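Local structure of protein SSD1 (Saccharomyces cerevisiae S288C, 7AM1) at residues K534-N538 and I539-T543; A604-L607 and I608-V611. The protein binds regulatory elements in mRNA untranslated regions and represses translation, as a non-enzymatic member of the RNase II family. All blocks are in the same frame, centred on the assembly; numbering follows the deposited sequence.

Contact 1: K534-N538 and I539-T543; sequences KVDLN and ILDRT
Asn538 reaches forward with its side chain to the backbone of Leu540 and the carboxylate of Asp541. Its CB lies 3.6 Å from Asp541 OD1, and its CG sits beside the same carboxylate oxygen. With CG anti to the backbone N (chi1 -170°), the amide is carried forward along the chain, and OD1 accepts the N-H of Leu540 at 2.9 Å. That bond is nearly straight, 162° at the hydrogen, yet the donor stands 47° out of the amide plane instead of on a lone pair. Leu540 CB also touches OD1, at 3.3 Å. On the other branch of the amide, ND2 gives hydrogen bonds to Pro751 O and to a water that in turn donates to Asp541 OD1 at 2.7 Å.

The link from OD1 to the backbone N two residues on defines an Asx turn. It coincides with a type I beta turn from Asn538 to Asp541, closed by Asp541 N donating to Asn538 O at 3.0 Å. Asparagine suits this first position because its short amide can both accept from the turn and donate outside it. Were the amide cut back to an alanine, Leu540 N and Pro751 O would probably each lose a hydrogen-bond partner and the turn would be less firmly set. The turn lies in the RNB-domain loop between helices 523-529 and 544-568.

Asp541 uses its other carboxylate oxygen, OD2, to accept from a second water at 2.6 Å. Its CB meets Asp536 OD2 at 3.6 Å, the two carboxylate planes being turned well apart. Lys532 NZ forms a salt bridge with Asp536 OD2 and a hydrogen bond with Asp541 O, a positive charge that would be expected to ease the closeness of the two acids.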
loop_
_atom_site.group_PDB
_atom_site.type_symbol
_atom_site.label_atom_id
_atom_site.label_comp_id
_atom_site.label_asym_id
_atom_site.label_seq_id
_atom_site.Cartn_x
_atom_site.Cartn_y
_atom_site.Cartn_z
ATOM N N LYS A 534 -5.028 5.083 -12.075
ATOM C CA LYS A 534 -5.701 3.954 -12.709
ATOM C C LYS A 534 -5.311 2.707 -11.930
ATOM O O LYS A 534 -4.139 2.318 -11.922
ATOM C CB LYS A 534 -5.312 3.833 -14.179
ATOM C CG LYS A 534 -6.259 2.951 -14.998
ATOM C CD LYS A 534 -5.998 1.466 -14.834
ATOM C CE LYS A 534 -7.152 0.633 -15.407
ATOM N NZ LYS A 534 -8.292 0.485 -14.450
ATOM N N VAL A 535 -6.269 2.087 -11.265
ATOM C CA VAL A 535 -5.967 0.973 -10.376
ATOM C C VAL A 535 -6.101 -0.339 -11.134
ATOM O O VAL A 535 -7.016 -0.524 -11.944
ATOM C CB VAL A 535 -6.881 0.996 -9.136
ATOM C CG1 VAL A 535 -6.360 0.035 -8.089
ATOM C CG2 VAL A 535 -6.973 2.406 -8.557
ATOM N N ASP A 536 -5.188 -1.261 -10.853
ATOM C CA ASP A 536 -5.222 -2.597 -11.419
ATOM C C ASP A 536 -5.584 -3.605 -10.338
ATOM O O ASP A 536 -5.337 -3.384 -9.149
ATOM C CB ASP A 536 -3.872 -2.980 -12.027
ATOM C CG ASP A 536 -3.325 -1.913 -12.940
ATOM O OD1 ASP A 536 -3.997 -1.589 -13.939
ATOM O OD2 ASP A 536 -2.232 -1.389 -12.650
ATOM N N LEU A 537 -6.190 -4.713 -10.767
ATOM C CA LEU A 537 -6.461 -5.813 -9.851
ATOM C C LEU A 537 -5.171 -6.409 -9.304
ATOM O O LEU A 537 -5.182 -7.007 -8.224
ATOM C CB LEU A 537 -7.293 -6.874 -10.563
ATOM C CG LEU A 537 -8.326 -7.657 -9.756
ATOM C CD1 LEU A 537 -9.319 -6.733 -9.053
ATOM C CD2 LEU A 537 -9.043 -8.640 -10.697
ATOM N N ASN A 538 -4.063 -6.253 -10.016
ATOM C CA ASN A 538 -2.767 -6.763 -9.583
ATOM C C ASN A 538 -1.868 -5.581 -9.245
ATOM O O ASN A 538 -1.523 -4.787 -10.128
ATOM C CB ASN A 538 -2.139 -7.635 -10.669
ATOM C CG ASN A 538 -0.921 -8.389 -10.181
ATOM O OD1 ASN A 538 -0.326 -8.040 -9.161
ATOM N ND2 ASN A 538 -0.545 -9.437 -10.905
ATOM N N ILE A 539 -1.490 -5.466 -7.970
ATOM C CA ILE A 539 -0.640 -4.362 -7.541
ATOM C C ILE A 539 0.726 -4.407 -8.211
ATOM O O ILE A 539 1.455 -3.409 -8.200
ATOM C CB ILE A 539 -0.484 -4.361 -6.007
ATOM C CG1 ILE A 539 0.033 -5.711 -5.506
ATOM C CG2 ILE A 539 -1.809 -4.030 -5.343
ATOM C CD1 ILE A 539 0.494 -5.680 -4.056
ATOM N N LEU A 540 1.100 -5.545 -8.793
ATOM C CA LEU A 540 2.393 -5.653 -9.457
ATOM C C LEU A 540 2.391 -5.053 -10.858
ATOM O O LEU A 540 3.468 -4.810 -11.412
ATOM C CB LEU A 540 2.812 -7.123 -9.527
ATOM C CG LEU A 540 3.021 -7.829 -8.186
ATOM C CD1 LEU A 540 3.318 -9.314 -8.400
ATOM C CD2 LEU A 540 4.138 -7.168 -7.389
ATOM N N ASP A 541 1.220 -4.808 -11.444
ATOM C CA ASP A 541 1.156 -4.334 -12.819
ATOM C C ASP A 541 1.687 -2.905 -12.926
ATOM O O ASP A 541 1.331 -2.030 -12.126
ATOM C CB ASP A 541 -0.282 -4.390 -13.343
ATOM C CG ASP A 541 -0.764 -5.809 -13.647
ATOM O OD1 ASP A 541 -0.019 -6.792 -13.431
ATOM O OD2 ASP A 541 -1.916 -5.936 -14.114
ATOM N N ARG A 542 2.556 -2.681 -13.910
ATOM C CA ARG A 542 2.985 -1.355 -14.333
ATOM C C ARG A 542 3.277 -1.461 -15.825
ATOM O O ARG A 542 3.859 -2.456 -16.266
ATOM C CB ARG A 542 4.240 -0.867 -13.604
ATOM C CG ARG A 542 4.148 -0.803 -12.099
ATOM C CD ARG A 542 3.294 0.356 -11.612
ATOM N NE ARG A 542 3.202 0.337 -10.157
ATOM C CZ ARG A 542 2.661 1.300 -9.420
ATOM N NH1 ARG A 542 2.140 2.377 -9.993
ATOM N NH2 ARG A 542 2.635 1.179 -8.101
ATOM N N THR A 543 2.868 -0.456 -16.595
ATOM C CA THR A 543 3.139 -0.437 -18.026
ATOM C C THR A 543 4.328 0.464 -18.335
ATOM O O THR A 543 4.689 1.356 -17.562
ATOM C CB THR A 543 1.922 0.039 -18.829
ATOM O OG1 THR A 543 1.688 1.429 -18.575
ATOM C CG2 THR A 543 0.681 -0.755 -18.460
HETATM O O HOH W 1 -2.916 -7.444 -6.239
HETATM O O HOH W 2 -4.224 -6.396 -13.069
HETATM O O HOH W 3 -1.121 -9.264 -13.822
#

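Contact 2: A604-L607 and I608-V611; sequences ADEL and IKGV
Ile608 donates its backbone N-H to Ala604 O at 2.9 Å, the first of four successive i to i+4 hydrogen bonds that bind these two turns of helix 604-612. Lys609, Gly610 and Val611 donate in the same way to the carbonyls of Asp605, Glu606 and Leu607. Just before the helix, Thr603 OG1 is hydrogen-bonded to Glu606 N.

The charged contacts gather on one flank. Lys609, extended beyond CG, runs back along the helix over Asp605, and its CG passes 3.2 Å from Asp605 O. Asp605 holds CG anti to the backbone N (chi1 -179°), which turns the carboxylate to meet the lysine tip. The salt bridge from Lys609 NZ to Asp605 OD1 measures 2.7 Å, but the hydrogen bond within it is weak and the position of OD1 is doubtful. Asn512 serves both partners: its side-chain ND2 donates to Asp605 OD2, while its backbone O accepts from Lys609 NZ. Glu606 OE2, 4.0 Å from Lys609 NZ, is too far for a salt bridge and would probably add a weaker electrostatic attraction.

Apolar contacts occupy the buried flank. Leu607 and Val611, one turn apart, run alongside each other in the same direction, with CD2 of Leu607 4.0 Å from CG2 of Val611. Branched aliphatic chains suit this face, since Leu607 also packs on Met585 and Phe588 of helix 582-595 and Val611 on Ile623 of helix 617-629. Ile608 rests its CG1 3.2 Å from Ala604 O and reaches Leu522 in a loop.

The division of side chains makes this an amphipathic helix of the RNB domain: Leu607 and Val611 meet neighbouring helices and Ile608 the loop that also carries Asn512, while a lysine and an aspartate share Asn512 and so probably tie the polar flank to that same loop.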
loop_
_atom_site.group_PDB
_atom_site.type_symbol
_atom_site.label_atom_id
_atom_site.label_comp_id
_atom_site.label_asym_id
_atom_site.label_seq_id
_atom_site.Cartn_x
_atom_site.Cartn_y
_atom_site.Cartn_z
ATOM N N ALA A 604 20.951 1.873 -1.293
ATOM C CA ALA A 604 19.853 1.715 -2.240
ATOM C C ALA A 604 20.390 1.476 -3.642
ATOM O O ALA A 604 19.859 0.648 -4.393
ATOM C CB ALA A 604 18.959 2.955 -2.222
ATOM N N ASP A 605 21.458 2.191 -3.998
ATOM C CA ASP A 605 22.102 2.052 -5.298
ATOM C C ASP A 605 22.373 0.589 -5.633
ATOM O O ASP A 605 21.838 0.050 -6.607
ATOM C CB ASP A 605 23.399 2.875 -5.286
ATOM C CG ASP A 605 24.147 2.830 -6.601
ATOM O OD1 ASP A 605 24.160 1.768 -7.249
ATOM O OD2 ASP A 605 24.747 3.859 -6.978
ATOM N N GLU A 606 23.219 -0.068 -4.839
ATOM C CA GLU A 606 23.633 -1.426 -5.172
ATOM C C GLU A 606 22.523 -2.438 -4.917
ATOM O O GLU A 606 22.426 -3.441 -5.632
ATOM C CB GLU A 606 24.885 -1.795 -4.379
ATOM C CG GLU A 606 26.092 -0.927 -4.719
ATOM C CD GLU A 606 26.515 -1.063 -6.172
ATOM O OE1 GLU A 606 26.248 -2.122 -6.776
ATOM O OE2 GLU A 606 27.101 -0.103 -6.715
ATOM N N LEU A 607 21.677 -2.193 -3.916
ATOM C CA LEU A 607 20.602 -3.130 -3.610
ATOM C C LEU A 607 19.610 -3.211 -4.766
ATOM O O LEU A 607 19.272 -4.304 -5.237
ATOM C CB LEU A 607 19.906 -2.706 -2.315
ATOM C CG LEU A 607 19.123 -3.792 -1.573
ATOM C CD1 LEU A 607 18.735 -3.314 -0.176
ATOM C CD2 LEU A 607 17.898 -4.199 -2.370
ATOM N N ILE A 608 19.148 -2.055 -5.247
ATOM C CA ILE A 608 18.181 -2.019 -6.341
ATOM C C ILE A 608 18.783 -2.627 -7.602
ATOM O O ILE A 608 18.109 -3.350 -8.346
ATOM C CB ILE A 608 17.726 -0.568 -6.588
ATOM C CG1 ILE A 608 16.874 -0.052 -5.424
ATOM C CG2 ILE A 608 16.979 -0.448 -7.918
ATOM C CD1 ILE A 608 15.696 -0.893 -5.085
ATOM N N LYS A 609 20.056 -2.331 -7.872
ATOM C CA LYS A 609 20.719 -2.911 -9.035
ATOM C C LYS A 609 20.775 -4.429 -8.933
ATOM O O LYS A 609 20.621 -5.132 -9.939
ATOM C CB LYS A 609 22.131 -2.339 -9.168
ATOM C CG LYS A 609 22.186 -0.896 -9.637
ATOM C CD LYS A 609 23.628 -0.443 -9.816
ATOM C CE LYS A 609 23.711 1.056 -9.988
ATOM N NZ LYS A 609 25.099 1.581 -9.776
ATOM N N GLY A 610 20.992 -4.952 -7.724
ATOM C CA GLY A 610 21.018 -6.395 -7.550
ATOM C C GLY A 610 19.681 -7.040 -7.851
ATOM O O GLY A 610 19.616 -8.091 -8.493
ATOM N N VAL A 611 18.592 -6.405 -7.412
ATOM C CA VAL A 611 17.258 -6.926 -7.687
ATOM C C VAL A 611 16.961 -6.855 -9.180
ATOM O O VAL A 611 16.516 -7.836 -9.788
ATOM C CB VAL A 611 16.207 -6.162 -6.861
ATOM C CG1 VAL A 611 14.805 -6.627 -7.206
ATOM C CG2 VAL A 611 16.458 -6.349 -5.366
#

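Both contacts are local and partly buried within the RNB domain, with centres about 23 Å apart and nearest atoms about 11 Å apart, so they do not touch. Contact 1 lies deeper in the molecule, its centre about 12 Å from that of the chain, against about 21 Å for contact 2. They hold different elements: contact 1 shapes an irregular connection between two helices, whereas contact 2 lies within a single helix. Their chemistry follows. In the loop, a side-chain amide and ordered waters supplement the single backbone bond of the turn; in the helix, main-chain bonds from each residue to the one four back do most of the work, leaving side chains for charge pairing and apolar packing.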